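Local coordinates for protein alkaline serine protease (Pseudoalteromonas sp., PDB 1Y9Z) that probably cleaves peptide bonds in proteins as a cold-adapted, subtilisin-like serine protease, at residues S107-L110 with V111-I114; A142-T145 with H146-G150; L322-A325 with N326-T330; A379-V382 with W383-H386. All blocks are in the same frame, centred on the assembly; numbering follows the deposited sequence.

Contact 1 of 4, residues S107-L110 with V111-I114; sequences SSSL and VAAI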
ATOM      1  N   SER A 107      14.502 -21.870  -4.368  1.00 14.30           N
ATOM      2  CA  SER A 107      15.502 -22.786  -4.915  1.00 14.62           C
ATOM      3  C   SER A 107      15.655 -22.644  -6.421  1.00 15.26           C
ATOM      4  O   SER A 107      16.620 -23.139  -7.002  1.00 16.53           O
ATOM      5  CB  SER A 107      15.135 -24.234  -4.589  1.00 15.96           C
ATOM      6  OG  SER A 107      14.001 -24.654  -5.327  1.00 17.70           O
ATOM      7  N   SER A 108      14.701 -21.971  -7.056  1.00 13.80           N
ATOM      8  CA  SER A 108      14.756 -21.794  -8.496  1.00 14.42           C
ATOM      9  C   SER A 108      14.462 -20.355  -8.919  1.00 13.20           C
ATOM     10  O   SER A 108      14.509 -19.433  -8.108  1.00 14.24           O
ATOM     11  CB  SER A 108      13.782 -22.758  -9.179  1.00 13.83           C
ATOM     12  OG  SER A 108      14.072 -22.878 -10.561  1.00 18.84           O
ATOM     13  N   SER A 109      14.144 -20.184 -10.197  1.00 12.47           N
ATOM     14  CA  SER A 109      13.882 -18.877 -10.793  1.00 11.62           C
ATOM     15  C   SER A 109      12.469 -18.332 -10.618  1.00 11.75           C
ATOM     16  O   SER A 109      11.568 -19.023 -10.143  1.00 12.10           O
ATOM     17  CB  SER A 109      14.160 -18.958 -12.286  1.00 11.90           C
ATOM     18  OG  SER A 109      13.216 -19.826 -12.894  1.00 13.22           O
ATOM     19  N   LEU A 110      12.289 -17.080 -11.035  1.00 11.28           N
ATOM     20  CA  LEU A 110      10.984 -16.436 -10.984  1.00 10.18           C
ATOM     21  C   LEU A 110      10.093 -17.179 -11.974  1.00 11.10           C
ATOM     22  O   LEU A 110       8.911 -17.401 -11.718  1.00 11.26           O
ATOM     23  CB  LEU A 110      11.094 -14.961 -11.385  1.00 10.84           C
ATOM     24  CG  LEU A 110       9.779 -14.185 -11.516  1.00 11.20           C
ATOM     25  CD1 LEU A 110       9.040 -14.179 -10.186  1.00 11.67           C
ATOM     26  CD2 LEU A 110      10.073 -12.765 -11.967  1.00 13.10           C
ATOM     27  N   VAL A 111      10.667 -17.564 -13.110  1.00 11.37           N
ATOM     28  CA  VAL A 111       9.914 -18.300 -14.115  1.00 11.65           C
ATOM     29  C   VAL A 111       9.368 -19.579 -13.485  1.00 10.87           C
ATOM     30  O   VAL A 111       8.218 -19.950 -13.717  1.00 10.96           O
ATOM     31  CB  VAL A 111      10.800 -18.652 -15.338  1.00 11.94           C
ATOM     32  CG1 VAL A 111      10.126 -19.714 -16.197  1.00 14.51           C
ATOM     33  CG2 VAL A 111      11.042 -17.396 -16.170  1.00 13.51           C
ATOM     34  N   ALA A 112      10.188 -20.242 -12.672  1.00 11.34           N
ATOM     35  CA  ALA A 112       9.759 -21.472 -12.013  1.00 11.17           C
ATOM     36  C   ALA A 112       8.622 -21.191 -11.032  1.00  9.97           C
ATOM     37  O   ALA A 112       7.702 -21.999 -10.895  1.00 11.55           O
ATOM     38  CB  ALA A 112      10.934 -22.118 -11.288  1.00 12.07           C
ATOM     39  N   ALA A 113       8.692 -20.048 -10.350  1.00 10.05           N
ATOM     40  CA  ALA A 113       7.655 -19.664  -9.396  1.00  9.52           C
ATOM     41  C   ALA A 113       6.342 -19.445 -10.139  1.00 10.24           C
ATOM     42  O   ALA A 113       5.281 -19.869  -9.680  1.00 10.72           O
ATOM     43  CB  ALA A 113       8.064 -18.392  -8.658  1.00  9.32           C
ATOM     44  N   ILE A 114       6.412 -18.776 -11.284  1.00 10.11           N
ATOM     45  CA  ILE A 114       5.217 -18.534 -12.077  1.00  9.67           C
ATOM     46  C   ILE A 114       4.678 -19.874 -12.583  1.00 10.63           C
ATOM     47  O   ILE A 114       3.471 -20.108 -12.555  1.00 10.85           O
ATOM     48  CB  ILE A 114       5.523 -17.591 -13.262  1.00  9.63           C
ATOM     49  CG1 ILE A 114       5.972 -16.229 -12.726  1.00  9.78           C
ATOM     50  CG2 ILE A 114       4.288 -17.432 -14.138  1.00 10.93           C
ATOM     51  CD1 ILE A 114       6.468 -15.273 -13.802  1.00 11.85           C
TER
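Ser109 turns its hydroxyl onto the backbone N-H of Ala112, an N-cap that closes the first turn of helix 110-119 and illustrates how a serine can replace the acceptor that a helix start lacks. Its CB is 3.9 Å from Val111 N. From there OG is turned back between the backbone N and the carbonyl carbon (chi1 66°), the rotation that points OG at the amides of the first turn. At the tip OG accepts from Ala112 N at 3.1 Å with an N-H...O angle of 153°, and OG also lies 3.6 Å from Val111 CB. The backbone of the same residue takes up the next donor: Ser109 O receives Ala113 N at 3.1 Å, so one residue serves two successive amides. Leu110 O then receives Ile114 N at 2.9 Å, the donor approaching nearly along the C=O axis, continuing the i to i+4 pattern that Ser109 O began.

Around this polar start the helix is packed into the subtilisin-like alpha/beta domain. Ala113 and Ile114 lean on Ile29 of strand 25-30, and Leu110, Val111 and Ile114 face helix 137-148. Leu110, whose side chain is about 9 Å from the bound phenylmethanesulfonic acid, meets Ile114 one turn later: its branch carbon CG lies 4.2 Å from Ile114 CD1, the two chains crossing at a slant. Just before the cap, Ser108 sends OG anti to its own N (chi1 -164°) and beside the methyl of Ala112, with OG 3.3 Å from Ala112 CB.

Contact 2 of 4, residues A142-T145 with H146-G150; sequences ALNT and HYNNG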
ATOM      1  N   ALA A 142       9.175 -16.829 -21.736  1.00 11.13           N
ATOM      2  CA  ALA A 142       8.401 -17.666 -20.824  1.00 10.49           C
ATOM      3  C   ALA A 142       7.148 -16.952 -20.334  1.00 11.37           C
ATOM      4  O   ALA A 142       6.068 -17.543 -20.292  1.00 11.92           O
ATOM      5  CB  ALA A 142       9.259 -18.084 -19.639  1.00 11.10           C
ATOM      6  N   LEU A 143       7.288 -15.683 -19.966  1.00 10.83           N
ATOM      7  CA  LEU A 143       6.143 -14.923 -19.481  1.00 10.10           C
ATOM      8  C   LEU A 143       5.155 -14.610 -20.599  1.00 11.01           C
ATOM      9  O   LEU A 143       3.944 -14.617 -20.381  1.00 11.94           O
ATOM     10  CB  LEU A 143       6.603 -13.634 -18.787  1.00  9.73           C
ATOM     11  CG  LEU A 143       6.943 -13.805 -17.295  1.00 10.24           C
ATOM     12  CD1 LEU A 143       8.013 -14.875 -17.107  1.00  9.74           C
ATOM     13  CD2 LEU A 143       7.407 -12.475 -16.716  1.00 11.49           C
ATOM     14  N   ASN A 144       5.662 -14.351 -21.801  1.00 11.88           N
ATOM     15  CA  ASN A 144       4.783 -14.059 -22.927  1.00 12.22           C
ATOM     16  C   ASN A 144       3.941 -15.301 -23.224  1.00 11.76           C
ATOM     17  O   ASN A 144       2.769 -15.197 -23.586  1.00 12.55           O
ATOM     18  CB  ASN A 144       5.599 -13.691 -24.169  1.00 13.65           C
ATOM     19  CG  ASN A 144       4.749 -13.052 -25.255  1.00 17.86           C
ATOM     20  OD1 ASN A 144       5.113 -13.068 -26.430  1.00 23.71           O
ATOM     21  ND2 ASN A 144       3.619 -12.474 -24.863  1.00 19.09           N
ATOM     22  N   THR A 145       4.546 -16.476 -23.072  1.00 11.57           N
ATOM     23  CA  THR A 145       3.843 -17.730 -23.317  1.00 12.87           C
ATOM     24  C   THR A 145       2.691 -17.879 -22.327  1.00 12.98           C
ATOM     25  O   THR A 145       1.574 -18.218 -22.714  1.00 12.75           O
ATOM     26  CB  THR A 145       4.802 -18.933 -23.192  1.00 13.95           C
ATOM     27  OG1 THR A 145       5.790 -18.862 -24.230  1.00 15.73           O
ATOM     28  CG2 THR A 145       4.037 -20.247 -23.318  1.00 14.95           C
ATOM     29  N   HIS A 146       2.960 -17.621 -21.051  1.00 12.19           N
ATOM     30  CA  HIS A 146       1.921 -17.716 -20.032  1.00 11.92           C
ATOM     31  C   HIS A 146       0.796 -16.732 -20.323  1.00 11.32           C
ATOM     32  O   HIS A 146      -0.380 -17.077 -20.227  1.00 11.81           O
ATOM     33  CB  HIS A 146       2.503 -17.440 -18.645  1.00 11.49           C
ATOM     34  CG  HIS A 146       3.068 -18.653 -17.979  1.00 12.18           C
ATOM     35  ND1 HIS A 146       4.360 -18.711 -17.501  1.00 13.93           N
ATOM     36  CD2 HIS A 146       2.509 -19.855 -17.700  1.00 11.44           C
ATOM     37  CE1 HIS A 146       4.571 -19.897 -16.956  1.00 10.81           C
ATOM     38  NE2 HIS A 146       3.465 -20.609 -17.064  1.00 16.13           N
ATOM     39  N   TYR A 147       1.164 -15.505 -20.678  1.00 11.45           N
ATOM     40  CA  TYR A 147       0.188 -14.469 -20.990  1.00 11.69           C
ATOM     41  C   TYR A 147      -0.679 -14.883 -22.176  1.00 13.13           C
ATOM     42  O   TYR A 147      -1.905 -14.767 -22.127  1.00 13.23           O
ATOM     43  CB  TYR A 147       0.911 -13.152 -21.293  1.00 12.29           C
ATOM     44  CG  TYR A 147       0.007 -12.016 -21.715  1.00 10.65           C
ATOM     45  CD1 TYR A 147      -1.052 -11.598 -20.910  1.00 12.38           C
ATOM     46  CD2 TYR A 147       0.230 -11.337 -22.912  1.00 12.26           C
ATOM     47  CE1 TYR A 147      -1.867 -10.533 -21.291  1.00 13.10           C
ATOM     48  CE2 TYR A 147      -0.577 -10.272 -23.301  1.00 13.02           C
ATOM     49  CZ  TYR A 147      -1.623  -9.875 -22.486  1.00 13.26           C
ATOM     50  OH  TYR A 147      -2.417  -8.817 -22.867  1.00 15.21           O
ATOM     51  N   ASN A 148      -0.048 -15.373 -23.237  1.00 13.80           N
ATOM     52  CA  ASN A 148      -0.804 -15.794 -24.411  1.00 14.80           C
ATOM     53  C   ASN A 148      -1.653 -17.018 -24.100  1.00 14.49           C
ATOM     54  O   ASN A 148      -2.684 -17.239 -24.737  1.00 16.10           O
ATOM     55  CB  ASN A 148       0.134 -16.079 -25.587  1.00 17.32           C
ATOM     56  CG  ASN A 148       0.811 -14.825 -26.103  1.00 21.56           C
ATOM     57  OD1 ASN A 148       0.188 -13.765 -26.201  1.00 23.73           O
ATOM     58  ND2 ASN A 148       2.089 -14.939 -26.447  1.00 24.13           N
ATOM     59  N   ASN A 149      -1.226 -17.809 -23.119  1.00 14.08           N
ATOM     60  CA  ASN A 149      -1.986 -18.991 -22.728  1.00 14.62           C
ATOM     61  C   ASN A 149      -3.192 -18.599 -21.881  1.00 14.24           C
ATOM     62  O   ASN A 149      -3.996 -19.451 -21.509  1.00 16.49           O
ATOM     63  CB  ASN A 149      -1.117 -19.982 -21.947  1.00 15.72           C
ATOM     64  CG  ASN A 149      -0.148 -20.736 -22.836  1.00 16.18           C
ATOM     65  OD1 ASN A 149      -0.317 -20.784 -24.053  1.00 18.88           O
ATOM     66  ND2 ASN A 149       0.864 -21.344 -22.227  1.00 19.52           N
ATOM     67  N   GLY A 150      -3.307 -17.311 -21.564  1.00 12.95           N
ATOM     68  CA  GLY A 150      -4.446 -16.852 -20.788  1.00 12.69           C
ATOM     69  C   GLY A 150      -4.217 -16.451 -19.342  1.00 12.98           C
ATOM     70  O   GLY A 150      -5.182 -16.252 -18.603  1.00 12.57           O
TER
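The Tyr147 ring is met near its plane, at one edge, by the amide of Asn144, whose ND2 stands 4.1 Å from Tyr147 CD2. That amide in turn meets the amide of Asn148, their planes 62° apart. Asn144 ND2 and Asn148 ND2 are 3.3 Å from each other, and as two donors they are neighbours by packing and not by bonding. The His146 side chain packs against Ile114 and Val118 of helix 110-119, while Tyr147 reaches Ser392 and Arg395 of helix 391-401.

All this decorates the last turns of helix 137-148, the crossover helix of a beta-alpha-beta unit between strands 125-128 and 152-156, on the surface-facing side, where Asn144, Asn148 and Asn149 lie within two turns. Asn144 O receives Asn148 N at 2.8 Å, and the Asn148 side chain folds over that same carbonyl, its CG beside the backbone N (chi1 -67°). With an alanine in place of Asn144, the amide of Asn148 and the edge of Tyr147 would probably lose a packing neighbour, and Asn148 would be likely to turn more freely.

One residue further on, Thr145 and Asn149 run side by side in the same direction, with CG2 of Thr145 3.5 Å from ND2 of Asn149; the threonine hydroxyl is bonded instead to Asn141 O. Asn149 N gives to Thr145 O at 2.9 Å, the last regular helical bond. The helix then ends in a Schellman motif at Gly150, whose positive phi (108°) goes with its N reaching back to Tyr147 O at 3.0 Å.

Contact 3 of 4, residues L322-A325 with N326-T330; sequences LVDA and NSDIT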
ATOM      1  N   LEU A 322      10.577  10.213   9.013  1.00 16.53           N
ATOM      2  CA  LEU A 322      10.847  11.296   9.947  1.00 16.10           C
ATOM      3  C   LEU A 322      12.318  11.149  10.300  1.00 16.54           C
ATOM      4  O   LEU A 322      12.675  10.445  11.248  1.00 16.85           O
ATOM      5  CB  LEU A 322       9.987  11.172  11.209  1.00 15.10           C
ATOM      6  CG  LEU A 322      10.314  12.166  12.335  1.00 13.85           C
ATOM      7  CD1 LEU A 322      10.190  13.598  11.833  1.00 15.04           C
ATOM      8  CD2 LEU A 322       9.376  11.930  13.509  1.00 14.82           C
ATOM      9  N   VAL A 323      13.173  11.784   9.505  1.00 18.09           N
ATOM     10  CA  VAL A 323      14.610  11.728   9.730  1.00 17.95           C
ATOM     11  C   VAL A 323      14.937  12.664  10.888  1.00 19.16           C
ATOM     12  O   VAL A 323      14.875  13.884  10.753  1.00 19.47           O
ATOM     13  CB  VAL A 323      15.382  12.155   8.464  1.00 18.06           C
ATOM     14  CG1 VAL A 323      16.876  12.011   8.690  1.00 18.24           C
ATOM     15  CG2 VAL A 323      14.945  11.301   7.286  1.00 19.68           C
ATOM     16  N   ASP A 324      15.276  12.069  12.027  1.00 20.20           N
ATOM     17  CA  ASP A 324      15.581  12.806  13.250  1.00 21.26           C
ATOM     18  C   ASP A 324      17.070  12.699  13.583  1.00 22.41           C
ATOM     19  O   ASP A 324      17.476  11.881  14.410  1.00 21.80           O
ATOM     20  CB  ASP A 324      14.733  12.226  14.385  1.00 21.18           C
ATOM     21  CG  ASP A 324      14.647  13.138  15.590  1.00 21.18           C
ATOM     22  OD1 ASP A 324      13.968  12.747  16.562  1.00 21.50           O
ATOM     23  OD2 ASP A 324      15.239  14.235  15.574  1.00 21.62           O
ATOM     24  N   ALA A 325      17.875  13.538  12.938  1.00 23.28           N
ATOM     25  CA  ALA A 325      19.322  13.542  13.126  1.00 24.63           C
ATOM     26  C   ALA A 325      19.789  13.646  14.576  1.00 25.55           C
ATOM     27  O   ALA A 325      20.697  12.925  14.989  1.00 25.90           O
ATOM     28  CB  ALA A 325      19.943  14.666  12.304  1.00 24.75           C
ATOM     29  N   ASN A 326      19.178  14.543  15.344  1.00 26.26           N
ATOM     30  CA  ASN A 326      19.569  14.733  16.737  1.00 27.20           C
ATOM     31  C   ASN A 326      18.677  13.997  17.731  1.00 26.75           C
ATOM     32  O   ASN A 326      18.782  14.208  18.940  1.00 27.31           O
ATOM     33  CB  ASN A 326      19.585  16.227  17.072  1.00 28.90           C
ATOM     34  CG  ASN A 326      20.528  17.013  16.182  1.00 30.77           C
ATOM     35  OD1 ASN A 326      21.719  16.712  16.102  1.00 32.74           O
ATOM     36  ND2 ASN A 326      19.998  18.028  15.510  1.00 31.93           N
ATOM     37  N   SER A 327      17.806  13.130  17.221  1.00 25.67           N
ATOM     38  CA  SER A 327      16.900  12.361  18.070  1.00 24.78           C
ATOM     39  C   SER A 327      16.133  13.289  19.007  1.00 24.56           C
ATOM     40  O   SER A 327      16.045  13.043  20.212  1.00 24.18           O
ATOM     41  CB  SER A 327      17.690  11.340  18.892  1.00 24.74           C
ATOM     42  OG  SER A 327      18.435  10.472  18.056  1.00 24.81           O
ATOM     43  N   ASP A 328      15.572  14.352  18.439  1.00 23.99           N
ATOM     44  CA  ASP A 328      14.821  15.343  19.201  1.00 24.67           C
ATOM     45  C   ASP A 328      13.368  14.954  19.458  1.00 23.05           C
ATOM     46  O   ASP A 328      12.794  15.324  20.481  1.00 23.08           O
ATOM     47  CB  ASP A 328      14.858  16.686  18.470  1.00 27.27           C
ATOM     48  CG  ASP A 328      16.270  17.194  18.259  1.00 29.62           C
ATOM     49  OD1 ASP A 328      16.454  18.106  17.426  1.00 31.59           O
ATOM     50  OD2 ASP A 328      17.193  16.687  18.929  1.00 32.73           O
ATOM     51  N   ILE A 329      12.772  14.213  18.528  1.00 20.99           N
ATOM     52  CA  ILE A 329      11.380  13.809  18.670  1.00 18.79           C
ATOM     53  C   ILE A 329      11.234  12.577  19.556  1.00 18.40           C
ATOM     54  O   ILE A 329      11.200  11.444  19.075  1.00 17.58           O
ATOM     55  CB  ILE A 329      10.748  13.527  17.292  1.00 17.99           C
ATOM     56  CG1 ILE A 329      11.106  14.657  16.319  1.00 18.52           C
ATOM     57  CG2 ILE A 329       9.237  13.407  17.430  1.00 17.72           C
ATOM     58  CD1 ILE A 329      10.727  16.049  16.810  1.00 17.86           C
ATOM     59  N   THR A 330      11.144  12.821  20.860  1.00 18.55           N
ATOM     60  CA  THR A 330      11.011  11.759  21.847  1.00 19.47           C
ATOM     61  C   THR A 330       9.568  11.605  22.321  1.00 18.98           C
ATOM     62  O   THR A 330       9.292  10.882  23.280  1.00 20.11           O
ATOM     63  CB  THR A 330      11.910  12.035  23.065  1.00 20.11           C
ATOM     64  OG1 THR A 330      11.644  13.351  23.564  1.00 22.05           O
ATOM     65  CG2 THR A 330      13.379  11.931  22.676  1.00 20.87           C
TER
HETATM   66  O   HOH W   1      16.909  16.128  14.882  1.00 25.06           O
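The carboxylate of Asp324 holds two consecutive amides, OD1 taking Ile329 N at 2.7 Å and OD2 taking Asp328 N at 2.9 Å, both from the syn side. The motif beneath it is a type I beta turn, Asp324 to Ser327, leading out of strand 321-323 in the inserted beta-barrel domain; it exemplifies a loop held together at its base by one buried acid. CG stands anti to the backbone N (chi1 -163°), which turns the carboxylate toward the amides of Asp328 and Ile329. The turn itself closes with Ser327 N on Asp324 O at 3.1 Å, the donor standing well above the carbonyl plane, 67° out of it.

A water ties in the outer corner, donating a hydrogen bond to Asp324 OD2 at 2.6 Å and accepting from Asn326 N at 2.8 Å, with a weak third bond to Asp328 OD1. Each acid also has a salt bridge: Asp324 OD1 with Arg236 NE, Asp328 OD1 with Lys296 NZ. Putting an alanine at Asp324 would probably leave the N-H groups of Asp328 and Ile329 without acceptors and Arg236 without this carboxylate, setting the loop free to shift.

Further out, Ile329, the centre of an inverse gamma turn, covers the acid, its CG1 3.4 Å from Asp324 OD1, and packs on Ile292. Its other branch meets Leu322, with CG2 4.2 Å from Leu322 CD2.

Contact 4 of 4, residues A379-V382 with W383-H386; sequences ATLV and WSYH
Leu381 O is gripped twice by Ser384: by OG, which donates at 2.6 Å, and weakly by N at 3.2 Å. This hydroxyl-to-carbonyl bond three residues back lies in the last turns of helix 368-385, the long helix of the subtilisin-like domain whose other end carries Ser369 of the pocket that holds phenylmethanesulfonic acid. A chi1 of 73° folds the hydroxyl back over the residue's own backbone, within reach of the carbonyl one turn earlier.

Ser384 N also gives to Thr380 O, and Trp383 N to Ala379 O at 2.9 Å, in regular i to i+4 fashion. The next donors reach only three residues: Tyr385 N to Val382 O at 3.1 Å, then His386 N to Trp383 O. The indole has several partners around it, with NE1 on Cys389 O, Arg24 in a cation-pi contact, and His386 O in its plane at the edge.

Tyr385, anchored through OH to Ser17 N, turns its ring edge to the same leucine carbonyl, CD1 lying 3.4 Å from Leu381 O. Beyond that carbonyl, CE1 of Tyr385 rests 4.3 Å from Leu381 CD1.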
ATOM      1  N   ALA A 379      -8.484  -6.824 -10.689  1.00  9.67           N
ATOM      2  CA  ALA A 379      -8.493  -7.567 -11.945  1.00  9.25           C
ATOM      3  C   ALA A 379      -9.203  -8.900 -11.744  1.00  9.68           C
ATOM      4  O   ALA A 379     -10.026  -9.313 -12.563  1.00 10.03           O
ATOM      5  CB  ALA A 379      -7.063  -7.802 -12.430  1.00  9.38           C
ATOM      6  N   THR A 380      -8.883  -9.568 -10.644  1.00 10.34           N
ATOM      7  CA  THR A 380      -9.484 -10.856 -10.325  1.00  9.74           C
ATOM      8  C   THR A 380     -10.984 -10.697 -10.072  1.00 10.74           C
ATOM      9  O   THR A 380     -11.794 -11.485 -10.566  1.00  9.98           O
ATOM     10  CB  THR A 380      -8.809 -11.475  -9.079  1.00 10.90           C
ATOM     11  OG1 THR A 380      -7.394 -11.571  -9.302  1.00  9.88           O
ATOM     12  CG2 THR A 380      -9.357 -12.865  -8.805  1.00 10.13           C
ATOM     13  N   LEU A 381     -11.344  -9.672  -9.306  1.00  9.45           N
ATOM     14  CA  LEU A 381     -12.743  -9.398  -8.986  1.00 11.10           C
ATOM     15  C   LEU A 381     -13.566  -9.145 -10.248  1.00 12.01           C
ATOM     16  O   LEU A 381     -14.627  -9.738 -10.441  1.00 12.71           O
ATOM     17  CB  LEU A 381     -12.837  -8.187  -8.055  1.00 11.93           C
ATOM     18  CG  LEU A 381     -14.236  -7.655  -7.723  1.00 11.09           C
ATOM     19  CD1 LEU A 381     -15.087  -8.746  -7.078  1.00 12.62           C
ATOM     20  CD2 LEU A 381     -14.098  -6.460  -6.789  1.00 12.76           C
ATOM     21  N   VAL A 382     -13.070  -8.262 -11.105  1.00 12.00           N
ATOM     22  CA  VAL A 382     -13.759  -7.934 -12.343  1.00 12.86           C
ATOM     23  C   VAL A 382     -13.851  -9.155 -13.251  1.00 12.25           C
ATOM     24  O   VAL A 382     -14.896  -9.424 -13.843  1.00 13.75           O
ATOM     25  CB  VAL A 382     -13.032  -6.791 -13.085  1.00 13.33           C
ATOM     26  CG1 VAL A 382     -13.636  -6.591 -14.466  1.00 16.52           C
ATOM     27  CG2 VAL A 382     -13.136  -5.507 -12.276  1.00 14.48           C
ATOM     28  N   TRP A 383     -12.758  -9.903 -13.349  1.00 12.61           N
ATOM     29  CA  TRP A 383     -12.722 -11.088 -14.195  1.00 11.81           C
ATOM     30  C   TRP A 383     -13.731 -12.145 -13.743  1.00 12.49           C
ATOM     31  O   TRP A 383     -14.254 -12.896 -14.566  1.00 12.98           O
ATOM     32  CB  TRP A 383     -11.313 -11.687 -14.183  1.00 11.18           C
ATOM     33  CG  TRP A 383     -10.970 -12.530 -15.378  1.00 11.74           C
ATOM     34  CD1 TRP A 383     -11.809 -12.934 -16.382  1.00 11.94           C
ATOM     35  CD2 TRP A 383      -9.683 -13.070 -15.692  1.00 11.54           C
ATOM     36  NE1 TRP A 383     -11.119 -13.690 -17.302  1.00 12.92           N
ATOM     37  CE2 TRP A 383      -9.811 -13.789 -16.901  1.00 12.14           C
ATOM     38  CE3 TRP A 383      -8.429 -13.014 -15.066  1.00 11.96           C
ATOM     39  CZ2 TRP A 383      -8.732 -14.449 -17.500  1.00 12.07           C
ATOM     40  CZ3 TRP A 383      -7.356 -13.671 -15.662  1.00 12.12           C
ATOM     41  CH2 TRP A 383      -7.517 -14.381 -16.867  1.00 11.88           C
ATOM     42  N   SER A 384     -14.009 -12.206 -12.442  1.00 12.69           N
ATOM     43  CA  SER A 384     -14.949 -13.202 -11.928  1.00 12.78           C
ATOM     44  C   SER A 384     -16.356 -13.021 -12.489  1.00 13.53           C
ATOM     45  O   SER A 384     -17.144 -13.969 -12.510  1.00 13.65           O
ATOM     46  CB  SER A 384     -14.992 -13.177 -10.394  1.00 12.58           C
ATOM     47  OG  SER A 384     -15.677 -12.042  -9.895  1.00 11.60           O
ATOM     48  N   TYR A 385     -16.676 -11.809 -12.938  1.00 14.05           N
ATOM     49  CA  TYR A 385     -17.992 -11.539 -13.514  1.00 14.90           C
ATOM     50  C   TYR A 385     -18.047 -12.025 -14.959  1.00 15.43           C
ATOM     51  O   TYR A 385     -19.128 -12.258 -15.505  1.00 16.66           O
ATOM     52  CB  TYR A 385     -18.314 -10.042 -13.500  1.00 15.09           C
ATOM     53  CG  TYR A 385     -18.757  -9.471 -12.168  1.00 16.38           C
ATOM     54  CD1 TYR A 385     -17.828  -9.070 -11.208  1.00 17.28           C
ATOM     55  CD2 TYR A 385     -20.112  -9.286 -11.887  1.00 16.70           C
ATOM     56  CE1 TYR A 385     -18.235  -8.489 -10.006  1.00 17.41           C
ATOM     57  CE2 TYR A 385     -20.530  -8.709 -10.688  1.00 17.68           C
ATOM     58  CZ  TYR A 385     -19.590  -8.310  -9.754  1.00 16.96           C
ATOM     59  OH  TYR A 385     -20.005  -7.717  -8.580  1.00 19.02           O
ATOM     60  N   HIS A 386     -16.878 -12.170 -15.577  1.00 14.76           N
ATOM     61  CA  HIS A 386     -16.791 -12.609 -16.966  1.00 15.54           C
ATOM     62  C   HIS A 386     -15.591 -13.521 -17.189  1.00 15.44           C
ATOM     63  O   HIS A 386     -14.658 -13.167 -17.910  1.00 14.12           O
ATOM     64  CB  HIS A 386     -16.684 -11.391 -17.884  1.00 16.53           C
ATOM     65  CG  HIS A 386     -17.887 -10.502 -17.844  1.00 18.19           C
ATOM     66  ND1 HIS A 386     -19.091 -10.856 -18.413  1.00 19.90           N
ATOM     67  CD2 HIS A 386     -18.079  -9.287 -17.280  1.00 18.87           C
ATOM     68  CE1 HIS A 386     -19.974  -9.896 -18.203  1.00 18.97           C
ATOM     69  NE2 HIS A 386     -19.385  -8.933 -17.518  1.00 20.57           N
TER

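Contacts 1, 2 and 4 belong to the subtilisin-like domain, whereas contact 3 stands apart in the beta-barrel insert, its centre 42 to 49 Å from theirs. Contact 1 lies at the start of a helix, and contacts 2 and 4 lie toward the C-terminal ends of two others. Contact 1 touches contact 2 where helices pack, Ile114 CD1 lying 3.7 Å from Leu143 CD1, and contact 2 meets contact 4 at Gly150 O, 3.5 Å from Trp383 CH2. Contact 4 is buried, its polar ends bonded elsewhere; contact 1, partly buried, rests on a capping bond and apolar side chains; contact 2 is largely surface, with three asparagines on its outer side; partly buried contact 3 relies on charge and water.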